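Local coordinates for protein cell death-related nuclease 4 (Caenorhabditis elegans, PDB 5DK5) that digests RNA and DNA from the 3' end as a metal-dependent DEDDh exonuclease and takes part in apoptotic DNA degradation, at residues Ile42-Val47 against Glu100-Trp105; Phe116-Asp121 against Ala143-Tyr148; Asp121-Leu126 against Val214-Thr219. All blocks are in the same frame, centred on the assembly; numbering follows the deposited sequence.

Contact 1: Ile42-Val47 against Glu100-Trp105; sequences IQFAIV and EQFQQW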
loop_
_atom_site.group_PDB
_atom_site.type_symbol
_atom_site.label_atom_id
_atom_site.label_comp_id
_atom_site.label_asym_id
_atom_site.label_seq_id
_atom_site.Cartn_x
_atom_site.Cartn_y
_atom_site.Cartn_z
ATOM N N ILE B 42 12.520 2.221 -2.817
ATOM C CA ILE B 42 12.647 2.220 -1.360
ATOM C C ILE B 42 14.061 1.849 -0.913
ATOM O O ILE B 42 14.401 1.989 0.262
ATOM C CB ILE B 42 11.634 1.259 -0.703
ATOM C CG1 ILE B 42 11.748 -0.143 -1.306
ATOM C CG2 ILE B 42 10.217 1.799 -0.875
ATOM C CD1 ILE B 42 10.844 -1.164 -0.643
ATOM N N GLN B 43 14.883 1.376 -1.845
ATOM C CA GLN B 43 16.305 1.196 -1.577
ATOM C C GLN B 43 17.136 1.464 -2.829
ATOM O O GLN B 43 16.771 1.064 -3.935
ATOM C CB GLN B 43 16.593 -0.206 -1.041
ATOM C CG GLN B 43 18.025 -0.372 -0.550
ATOM C CD GLN B 43 18.243 -1.654 0.227
ATOM O OE1 GLN B 43 17.379 -2.531 0.264
ATOM N NE2 GLN B 43 19.407 -1.769 0.856
ATOM N N PHE B 44 18.259 2.146 -2.625
ATOM C CA PHE B 44 19.126 2.619 -3.698
ATOM C C PHE B 44 20.547 2.129 -3.421
ATOM O O PHE B 44 21.229 2.673 -2.553
ATOM C CB PHE B 44 19.063 4.151 -3.769
ATOM C CG PHE B 44 19.576 4.745 -5.054
ATOM C CD1 PHE B 44 20.465 4.061 -5.867
ATOM C CD2 PHE B 44 19.165 6.010 -5.443
ATOM C CE1 PHE B 44 20.929 4.627 -7.041
ATOM C CE2 PHE B 44 19.625 6.580 -6.614
ATOM C CZ PHE B 44 20.507 5.889 -7.413
ATOM N N ALA B 45 20.987 1.108 -4.156
ATOM C CA ALA B 45 22.259 0.443 -3.872
ATOM C C ALA B 45 23.195 0.424 -5.078
ATOM O O ALA B 45 22.798 0.052 -6.183
ATOM C CB ALA B 45 22.008 -0.978 -3.388
ATOM N N ILE B 46 24.442 0.822 -4.846
ATOM C CA ILE B 46 25.476 0.804 -5.877
ATOM C C ILE B 46 26.794 0.295 -5.298
ATOM O O ILE B 46 27.138 0.599 -4.156
ATOM C CB ILE B 46 25.705 2.206 -6.493
ATOM C CG1 ILE B 46 24.409 2.746 -7.106
ATOM C CG2 ILE B 46 26.805 2.153 -7.559
ATOM C CD1 ILE B 46 24.504 4.184 -7.590
ATOM N N VAL B 47 27.515 -0.494 -6.091
ATOM C CA VAL B 47 28.881 -0.887 -5.767
ATOM C C VAL B 47 29.751 -0.694 -7.005
ATOM O O VAL B 47 29.332 -0.989 -8.125
ATOM C CB VAL B 47 28.972 -2.350 -5.276
ATOM C CG1 VAL B 47 28.536 -3.320 -6.363
ATOM C CG2 VAL B 47 30.387 -2.670 -4.808
ATOM N N GLU B 100 19.649 13.326 -5.029
ATOM C CA GLU B 100 20.568 14.453 -4.957
ATOM C C GLU B 100 21.867 14.035 -4.272
ATOM O O GLU B 100 22.954 14.448 -4.678
ATOM C CB GLU B 100 19.917 15.623 -4.215
ATOM C CG GLU B 100 20.832 16.810 -3.971
ATOM C CD GLU B 100 21.423 17.377 -5.249
ATOM O OE1 GLU B 100 20.757 17.302 -6.305
ATOM O OE2 GLU B 100 22.556 17.898 -5.199
ATOM N N GLN B 101 21.750 13.209 -3.237
ATOM C CA GLN B 101 22.920 12.683 -2.542
ATOM C C GLN B 101 23.703 11.752 -3.464
ATOM O O GLN B 101 24.929 11.674 -3.395
ATOM C CB GLN B 101 22.501 11.943 -1.270
ATOM C CG GLN B 101 21.914 12.847 -0.192
ATOM C CD GLN B 101 21.288 12.074 0.955
ATOM O OE1 GLN B 101 20.847 10.937 0.789
ATOM N NE2 GLN B 101 21.247 12.692 2.128
ATOM N N PHE B 102 22.979 11.050 -4.329
ATOM C CA PHE B 102 23.591 10.132 -5.281
ATOM C C PHE B 102 24.408 10.888 -6.325
ATOM O O PHE B 102 25.495 10.454 -6.703
ATOM C CB PHE B 102 22.512 9.277 -5.952
ATOM C CG PHE B 102 22.894 8.770 -7.311
ATOM C CD1 PHE B 102 23.796 7.730 -7.451
ATOM C CD2 PHE B 102 22.337 9.325 -8.451
ATOM C CE1 PHE B 102 24.143 7.261 -8.703
ATOM C CE2 PHE B 102 22.680 8.859 -9.704
ATOM C CZ PHE B 102 23.582 7.826 -9.831
ATOM N N GLN B 103 23.890 12.023 -6.784
ATOM C CA GLN B 103 24.605 12.843 -7.754
ATOM C C GLN B 103 25.881 13.425 -7.153
ATOM O O GLN B 103 26.925 13.455 -7.805
ATOM C CB GLN B 103 23.710 13.969 -8.269
ATOM C CG GLN B 103 22.576 13.492 -9.157
ATOM C CD GLN B 103 21.837 14.634 -9.816
ATOM O OE1 GLN B 103 21.118 15.386 -9.158
ATOM N NE2 GLN B 103 22.015 14.776 -11.123
ATOM N N GLN B 104 25.795 13.890 -5.910
ATOM C CA GLN B 104 26.963 14.424 -5.222
ATOM C C GLN B 104 28.011 13.336 -5.012
ATOM O O GLN B 104 29.212 13.593 -5.096
ATOM C CB GLN B 104 26.559 15.037 -3.880
ATOM C CG GLN B 104 27.720 15.627 -3.095
ATOM C CD GLN B 104 28.478 16.671 -3.886
ATOM O OE1 GLN B 104 27.880 17.561 -4.491
ATOM N NE2 GLN B 104 29.800 16.559 -3.899
ATOM N N TRP B 105 27.544 12.122 -4.738
ATOM C CA TRP B 105 28.426 10.977 -4.545
ATOM C C TRP B 105 29.273 10.724 -5.788
ATOM O O TRP B 105 30.466 10.441 -5.686
ATOM C CB TRP B 105 27.600 9.738 -4.197
ATOM C CG TRP B 105 28.404 8.503 -3.925
ATOM C CD1 TRP B 105 29.211 8.270 -2.850
ATOM C CD2 TRP B 105 28.456 7.320 -4.731
ATOM N NE1 TRP B 105 29.769 7.017 -2.942
ATOM C CE2 TRP B 105 29.321 6.413 -4.087
ATOM C CE3 TRP B 105 27.857 6.940 -5.937
ATOM C CZ2 TRP B 105 29.603 5.151 -4.608
ATOM C CZ3 TRP B 105 28.141 5.687 -6.453
ATOM C CH2 TRP B 105 29.007 4.808 -5.790
#
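I46 reaches from strand 41-50 into the gap between two aromatic side chains of helix 95-109, F102 and W105. Its chain forks at CB. The CG2 methyl, lying opposite the backbone N across the CA–CB bond, runs up against the six-membered ring of W105, 3.9 Å from CH2 and at the same range from CZ3. The other branch leaves CB beside the backbone N (chi1 -58°) and extends through CG1, so that its CD1 methyl arrives at the F102 ring, a tight 3.3 Å from CE1. One isoleucine thus fits both of its ends to aromatic carbon one helical turn apart.

F44, two residues earlier on the same side of the strand, completes the layer. Its CZ stands over one face of the F102 ring, near the rim and 3.7 Å from CG, with the two ring planes inclined by 35°. F62 of strand 55-65 meets the F44 ring edge-to-face and also touches F102. The helix segment runs almost along the strand segment, at 8° and 11.1 Å between axes, which brings F102 and W105 successively over F44 and I46. A45 and V47 point to the sheet's opposite face and rest on helix 191-207, which carries the magnesium ligand D194. The neighbouring strand 20-28 brings D25 and E27 to the metal site of this RNase H-like exonuclease fold.

Everything that meets across this interface is carbon, so between these two segments the fit rests on shape and exclusion of water, with no polar bond to fix it.

Contact 2: Phe116-Asp121 against Ala143-Tyr148; sequences FAFVCD and AFFRQY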
loop_
_atom_site.group_PDB
_atom_site.type_symbol
_atom_site.label_atom_id
_atom_site.label_comp_id
_atom_site.label_asym_id
_atom_site.label_seq_id
_atom_site.Cartn_x
_atom_site.Cartn_y
_atom_site.Cartn_z
ATOM N N PHE B 116 32.081 6.271 -17.287
ATOM C CA PHE B 116 31.628 5.163 -16.460
ATOM C C PHE B 116 30.235 4.756 -16.923
ATOM O O PHE B 116 29.530 5.548 -17.548
ATOM C CB PHE B 116 31.618 5.548 -14.979
ATOM C CG PHE B 116 30.558 6.550 -14.620
ATOM C CD1 PHE B 116 30.787 7.906 -14.771
ATOM C CD2 PHE B 116 29.331 6.132 -14.132
ATOM C CE1 PHE B 116 29.813 8.827 -14.442
ATOM C CE2 PHE B 116 28.353 7.049 -13.800
ATOM C CZ PHE B 116 28.593 8.398 -13.956
ATOM N N ALA B 117 29.848 3.519 -16.628
ATOM C CA ALA B 117 28.535 3.013 -17.018
ATOM C C ALA B 117 27.939 2.142 -15.921
ATOM O O ALA B 117 28.662 1.479 -15.175
ATOM C CB ALA B 117 28.637 2.231 -18.314
ATOM N N PHE B 118 26.613 2.150 -15.832
ATOM C CA PHE B 118 25.914 1.345 -14.842
ATOM C C PHE B 118 25.665 -0.065 -15.361
ATOM O O PHE B 118 25.418 -0.265 -16.550
ATOM C CB PHE B 118 24.591 2.007 -14.449
ATOM C CG PHE B 118 24.762 3.263 -13.649
ATOM C CD1 PHE B 118 24.974 3.205 -12.284
ATOM C CD2 PHE B 118 24.722 4.503 -14.264
ATOM C CE1 PHE B 118 25.139 4.359 -11.545
ATOM C CE2 PHE B 118 24.886 5.660 -13.531
ATOM C CZ PHE B 118 25.095 5.588 -12.169
ATOM N N VAL B 119 25.746 -1.034 -14.455
ATOM C CA VAL B 119 25.488 -2.432 -14.774
ATOM C C VAL B 119 24.297 -2.932 -13.964
ATOM O O VAL B 119 24.208 -2.681 -12.761
ATOM C CB VAL B 119 26.715 -3.314 -14.481
ATOM C CG1 VAL B 119 26.443 -4.764 -14.863
ATOM C CG2 VAL B 119 27.938 -2.781 -15.220
ATOM N N CYS B 120 23.387 -3.632 -14.633
ATOM C CA CYS B 120 22.208 -4.192 -13.982
ATOM C C CYS B 120 21.990 -5.617 -14.477
ATOM O O CYS B 120 22.573 -6.027 -15.481
ATOM C CB CYS B 120 20.975 -3.328 -14.257
ATOM S SG CYS B 120 21.155 -1.596 -13.766
ATOM N N ASP B 121 21.154 -6.371 -13.769
ATOM C CA ASP B 121 20.882 -7.754 -14.144
ATOM C C ASP B 121 19.715 -7.844 -15.127
ATOM O O ASP B 121 19.402 -8.922 -15.628
ATOM C CB ASP B 121 20.595 -8.596 -12.900
ATOM C CG ASP B 121 19.308 -8.202 -12.207
ATOM O OD1 ASP B 121 18.897 -7.027 -12.315
ATOM O OD2 ASP B 121 18.709 -9.073 -11.545
ATOM N N ALA B 143 21.378 11.390 -18.398
ATOM C CA ALA B 143 22.032 10.795 -19.553
ATOM C C ALA B 143 22.696 9.463 -19.219
ATOM O O ALA B 143 22.796 8.588 -20.077
ATOM C CB ALA B 143 23.059 11.760 -20.123
ATOM N N PHE B 144 23.153 9.311 -17.978
ATOM C CA PHE B 144 23.849 8.089 -17.579
ATOM C C PHE B 144 22.884 6.969 -17.175
ATOM O O PHE B 144 23.318 5.867 -16.836
ATOM C CB PHE B 144 24.838 8.368 -16.437
ATOM C CG PHE B 144 24.269 9.178 -15.305
ATOM C CD1 PHE B 144 23.368 8.620 -14.413
ATOM C CD2 PHE B 144 24.663 10.493 -15.116
ATOM C CE1 PHE B 144 22.856 9.365 -13.366
ATOM C CE2 PHE B 144 24.155 11.242 -14.071
ATOM C CZ PHE B 144 23.252 10.677 -13.194
ATOM N N PHE B 145 21.583 7.253 -17.212
ATOM C CA PHE B 145 20.560 6.224 -17.028
ATOM C C PHE B 145 19.923 5.822 -18.362
ATOM O O PHE B 145 19.121 4.887 -18.414
ATOM C CB PHE B 145 19.462 6.699 -16.066
ATOM C CG PHE B 145 19.808 6.572 -14.598
ATOM C CD1 PHE B 145 21.011 6.024 -14.176
ATOM C CD2 PHE B 145 18.904 6.991 -13.637
ATOM C CE1 PHE B 145 21.303 5.908 -12.826
ATOM C CE2 PHE B 145 19.190 6.877 -12.287
ATOM C CZ PHE B 145 20.389 6.335 -11.881
ATOM N N ARG B 146 20.273 6.528 -19.434
ATOM C CA ARG B 146 19.717 6.244 -20.754
ATOM C C ARG B 146 20.698 5.435 -21.606
ATOM O O ARG B 146 20.446 5.161 -22.781
ATOM C CB ARG B 146 19.331 7.546 -21.457
ATOM C CG ARG B 146 18.120 8.226 -20.826
ATOM C CD ARG B 146 17.648 9.430 -21.621
ATOM N NE ARG B 146 17.333 9.088 -23.005
ATOM C CZ ARG B 146 16.704 9.896 -23.852
ATOM N NH1 ARG B 146 16.310 11.101 -23.460
ATOM N NH2 ARG B 146 16.462 9.497 -25.093
ATOM N N GLN B 147 21.823 5.065 -21.002
ATOM C CA GLN B 147 22.712 4.058 -21.563
ATOM C C GLN B 147 23.255 3.225 -20.412
ATOM O O GLN B 147 23.602 3.762 -19.361
ATOM C CB GLN B 147 23.850 4.695 -22.365
ATOM C CG GLN B 147 24.787 5.590 -21.556
ATOM C CD GLN B 147 26.068 5.924 -22.300
ATOM O OE1 GLN B 147 27.150 5.945 -21.712
ATOM N NE2 GLN B 147 25.953 6.187 -23.598
ATOM N N TYR B 148 23.309 1.912 -20.596
ATOM C CA TYR B 148 23.739 1.030 -19.520
ATOM C C TYR B 148 24.071 -0.364 -20.028
ATOM O O TYR B 148 23.919 -0.660 -21.213
ATOM C CB TYR B 148 22.657 0.945 -18.441
ATOM C CG TYR B 148 21.340 0.403 -18.941
ATOM C CD1 TYR B 148 20.368 1.251 -19.456
ATOM C CD2 TYR B 148 21.065 -0.956 -18.893
ATOM C CE1 TYR B 148 19.161 0.759 -19.913
ATOM C CE2 TYR B 148 19.863 -1.459 -19.347
ATOM C CZ TYR B 148 18.914 -0.596 -19.855
ATOM O OH TYR B 148 17.713 -1.088 -20.311
HETATM O O HOH W 1 27.147 6.005 -18.973
HETATM O O HOH W 2 25.471 4.339 -17.443
#
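F118, Y148 and F144 bury the most surface where the two strands of a beta-alpha-beta unit come together. Strands 116-120 and 147-150 lie side by side and parallel in the sheet, with helix 124-136 making the crossover, and F118 and C120 form backbone hydrogen bonds with I149.

The F118 ring is the hub of an aromatic cluster with F144 and F145, from the turn leading into the second strand. F145 presents an edge to one face of F118, its CE1 lying 3.7 Å from F118 CE2 and the planes 68° apart: a T-shaped pair. F144 comes in at a slant, 48° between planes. Its CG stands between the backbone N and the carbonyl carbon (chi1 48°), and from there CD1 comes up to F118 CE2, 3.4 Å away. Helix 95-109 adds to the cluster, F102 touching F118 while Y99 and L106 touch F144.

Y148 contributes its base rather than its ring. Its CB packs 3.6 Å from F118 O, while the ring leads away from the strand and the hydroxyl makes a weak hydrogen bond to E216.

Beside the cluster, F118 N donates to a water at 2.9 Å. The same water is 2.7 Å from F144 O, the carbonyl oxygen that also lies at the F118 ring edge, 3.2 Å from CD2.

Contact 3: Asp121-Leu126 against Val214-Thr219; sequences DSRQDL and VNELLT. With IPA (isopropyl alcohol), chain L.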
loop_
_atom_site.group_PDB
_atom_site.type_symbol
_atom_site.label_atom_id
_atom_site.label_comp_id
_atom_site.label_asym_id
_atom_site.label_seq_id
_atom_site.Cartn_x
_atom_site.Cartn_y
_atom_site.Cartn_z
ATOM N N ASP B 121 21.154 -6.371 -13.769
ATOM C CA ASP B 121 20.882 -7.754 -14.144
ATOM C C ASP B 121 19.715 -7.844 -15.127
ATOM O O ASP B 121 19.402 -8.922 -15.628
ATOM C CB ASP B 121 20.595 -8.596 -12.900
ATOM C CG ASP B 121 19.308 -8.202 -12.207
ATOM O OD1 ASP B 121 18.897 -7.027 -12.315
ATOM O OD2 ASP B 121 18.709 -9.073 -11.545
ATOM N N SER B 122 19.080 -6.710 -15.404
ATOM C CA SER B 122 17.998 -6.655 -16.382
ATOM C C SER B 122 17.703 -5.209 -16.759
ATOM O O SER B 122 18.354 -4.286 -16.273
ATOM C CB SER B 122 16.731 -7.326 -15.839
ATOM O OG SER B 122 16.167 -6.578 -14.775
ATOM N N ARG B 123 16.716 -5.022 -17.627
ATOM C CA ARG B 123 16.310 -3.689 -18.053
ATOM C C ARG B 123 15.461 -3.009 -16.987
ATOM O O ARG B 123 15.331 -1.787 -16.974
ATOM C CB ARG B 123 15.532 -3.759 -19.370
ATOM C CG ARG B 123 14.271 -4.616 -19.311
ATOM C CD ARG B 123 13.499 -4.566 -20.621
ATOM N NE ARG B 123 14.293 -5.048 -21.749
ATOM C CZ ARG B 123 13.907 -4.991 -23.021
ATOM N NH1 ARG B 123 12.732 -4.465 -23.343
ATOM N NH2 ARG B 123 14.699 -5.458 -23.977
ATOM N N GLN B 124 14.897 -3.813 -16.091
ATOM C CA GLN B 124 13.909 -3.339 -15.126
ATOM C C GLN B 124 14.374 -2.133 -14.310
ATOM O O GLN B 124 13.628 -1.167 -14.152
ATOM C CB GLN B 124 13.527 -4.476 -14.174
ATOM C CG GLN B 124 12.943 -5.695 -14.869
ATOM C CD GLN B 124 11.685 -5.369 -15.648
ATOM O OE1 GLN B 124 10.874 -4.549 -15.220
ATOM N NE2 GLN B 124 11.523 -5.999 -16.805
ATOM N N ASP B 125 15.599 -2.190 -13.799
ATOM C CA ASP B 125 16.099 -1.160 -12.890
ATOM C C ASP B 125 16.043 0.249 -13.482
ATOM O O ASP B 125 15.609 1.187 -12.814
ATOM C CB ASP B 125 17.537 -1.473 -12.468
ATOM C CG ASP B 125 17.629 -2.680 -11.552
ATOM O OD1 ASP B 125 17.787 -3.809 -12.063
ATOM O OD2 ASP B 125 17.547 -2.499 -10.318
ATOM N N LEU B 126 16.476 0.395 -14.731
ATOM C CA LEU B 126 16.589 1.717 -15.342
ATOM C C LEU B 126 15.460 2.024 -16.327
ATOM O O LEU B 126 14.927 3.133 -16.330
ATOM C CB LEU B 126 17.943 1.856 -16.040
ATOM C CG LEU B 126 19.165 1.873 -15.112
ATOM C CD1 LEU B 126 20.439 2.036 -15.920
ATOM C CD2 LEU B 126 19.069 2.973 -14.058
ATOM N N VAL B 214 28.172 -1.259 -22.933
ATOM C CA VAL B 214 26.802 -0.776 -23.083
ATOM C C VAL B 214 26.117 -1.509 -24.237
ATOM O O VAL B 214 26.571 -1.438 -25.379
ATOM C CB VAL B 214 26.767 0.750 -23.338
ATOM C CG1 VAL B 214 25.372 1.213 -23.764
ATOM C CG2 VAL B 214 27.231 1.511 -22.098
ATOM N N ASN B 215 25.030 -2.212 -23.927
ATOM C CA ASN B 215 24.291 -2.980 -24.927
ATOM C C ASN B 215 22.819 -2.574 -25.020
ATOM O O ASN B 215 22.077 -3.099 -25.850
ATOM C CB ASN B 215 24.397 -4.477 -24.626
ATOM C CG ASN B 215 24.004 -4.818 -23.201
ATOM O OD1 ASN B 215 23.516 -3.971 -22.455
ATOM N ND2 ASN B 215 24.211 -6.073 -22.820
ATOM N N GLU B 216 22.404 -1.642 -24.166
ATOM C CA GLU B 216 21.039 -1.126 -24.196
ATOM C C GLU B 216 21.018 0.390 -24.035
ATOM O O GLU B 216 21.759 0.952 -23.227
ATOM C CB GLU B 216 20.189 -1.783 -23.103
ATOM C CG GLU B 216 19.848 -3.241 -23.389
ATOM C CD GLU B 216 18.774 -3.792 -22.468
ATOM O OE1 GLU B 216 18.308 -3.054 -21.574
ATOM O OE2 GLU B 216 18.391 -4.969 -22.639
ATOM N N LEU B 217 20.165 1.036 -24.827
ATOM C CA LEU B 217 19.992 2.482 -24.793
ATOM C C LEU B 217 18.514 2.820 -24.642
ATOM O O LEU B 217 17.651 2.048 -25.059
ATOM C CB LEU B 217 20.540 3.128 -26.066
ATOM C CG LEU B 217 21.938 2.714 -26.528
ATOM C CD1 LEU B 217 22.164 3.170 -27.959
ATOM C CD2 LEU B 217 23.003 3.286 -25.611
ATOM N N LEU B 218 18.229 3.974 -24.046
ATOM C CA LEU B 218 16.861 4.463 -23.928
ATOM C C LEU B 218 16.619 5.601 -24.913
ATOM O O LEU B 218 17.244 6.660 -24.822
ATOM C CB LEU B 218 16.573 4.925 -22.498
ATOM C CG LEU B 218 16.620 3.852 -21.406
ATOM C CD1 LEU B 218 16.130 4.434 -20.087
ATOM C CD2 LEU B 218 15.801 2.620 -21.784
ATOM N N THR B 219 15.711 5.365 -25.857
ATOM C CA THR B 219 15.384 6.337 -26.896
ATOM C C THR B 219 13.930 6.781 -26.779
ATOM O O THR B 219 13.132 6.147 -26.090
ATOM C CB THR B 219 15.625 5.760 -28.301
ATOM O OG1 THR B 219 14.794 4.610 -28.499
ATOM C CG2 THR B 219 17.085 5.367 -28.478
HETATM C C1 IPA L . 16.765 -9.821 -20.260
HETATM C C2 IPA L . 16.243 -9.018 -19.089
HETATM C C3 IPA L . 14.954 -9.627 -18.580
HETATM O O2 IPA L . 15.991 -7.702 -19.517
HETATM O O HOH W 3 16.526 -6.681 -22.507
#
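A small polar pocket beside the turn that leads into helix 124-136 brings R123 up to E216 and holds an isopropyl alcohol, probably from the crystallisation liquor. E216 OE1 lies 3.6 Å from R123 CB, but the charged ends stand apart: NH2 to OE2 is a long salt bridge of 4.0 Å, with guanidinium and carboxylate planes 87° apart. A water closes the gap, accepting from R123 NH2 at 2.6 Å in the guanidinium plane and donating to E216 OE2 at 2.5 Å. R123 CG lies between the backbone N and the carbonyl carbon (chi1 59°), and a bend at chi3 carries the guanidinium to this water.

E216 begins strand 216-219, antiparallel to strand 147-150, and with N215 forms a classic beta bulge facing Y148. N150 ND2 is hydrogen-bonded to both E216 OE2 and the alcohol, whose O2 also takes a weak bond from R123 N at 3.4 Å. With an alanine here in place of the arginine, the bridging water would probably lose its NH2 donor and E216 its distant positive partner. S122 OG accepts a weak capping bond from Q124 N. Further along, L218 CD1 comes to 4.2 Å from L126 O.

Overall arrangement
All three contacts reach the same mixed sheet. Contact 1 closes before contact 2 opens, their centres about 14 Å apart, and the two merge through F102, whose CZ lies 3.6 Å from F118 CZ; helix 95-109 is followed in the chain by strand 116-120. Contacts 2 and 3, with centres about 7 Å apart, share D121 and interleave along the chain. A probable hydrogen bond, R146 O to L218 N at 2.8 Å, ties the residue just before strand 147-150 to strand 216-219. Contacts 1 and 3, about 18 Å apart between centres, do not touch. Together they fasten helix 95-109, the beta-alpha-beta unit and strand 216-219 into one sheet spanning from the magnesium site to the zinc site.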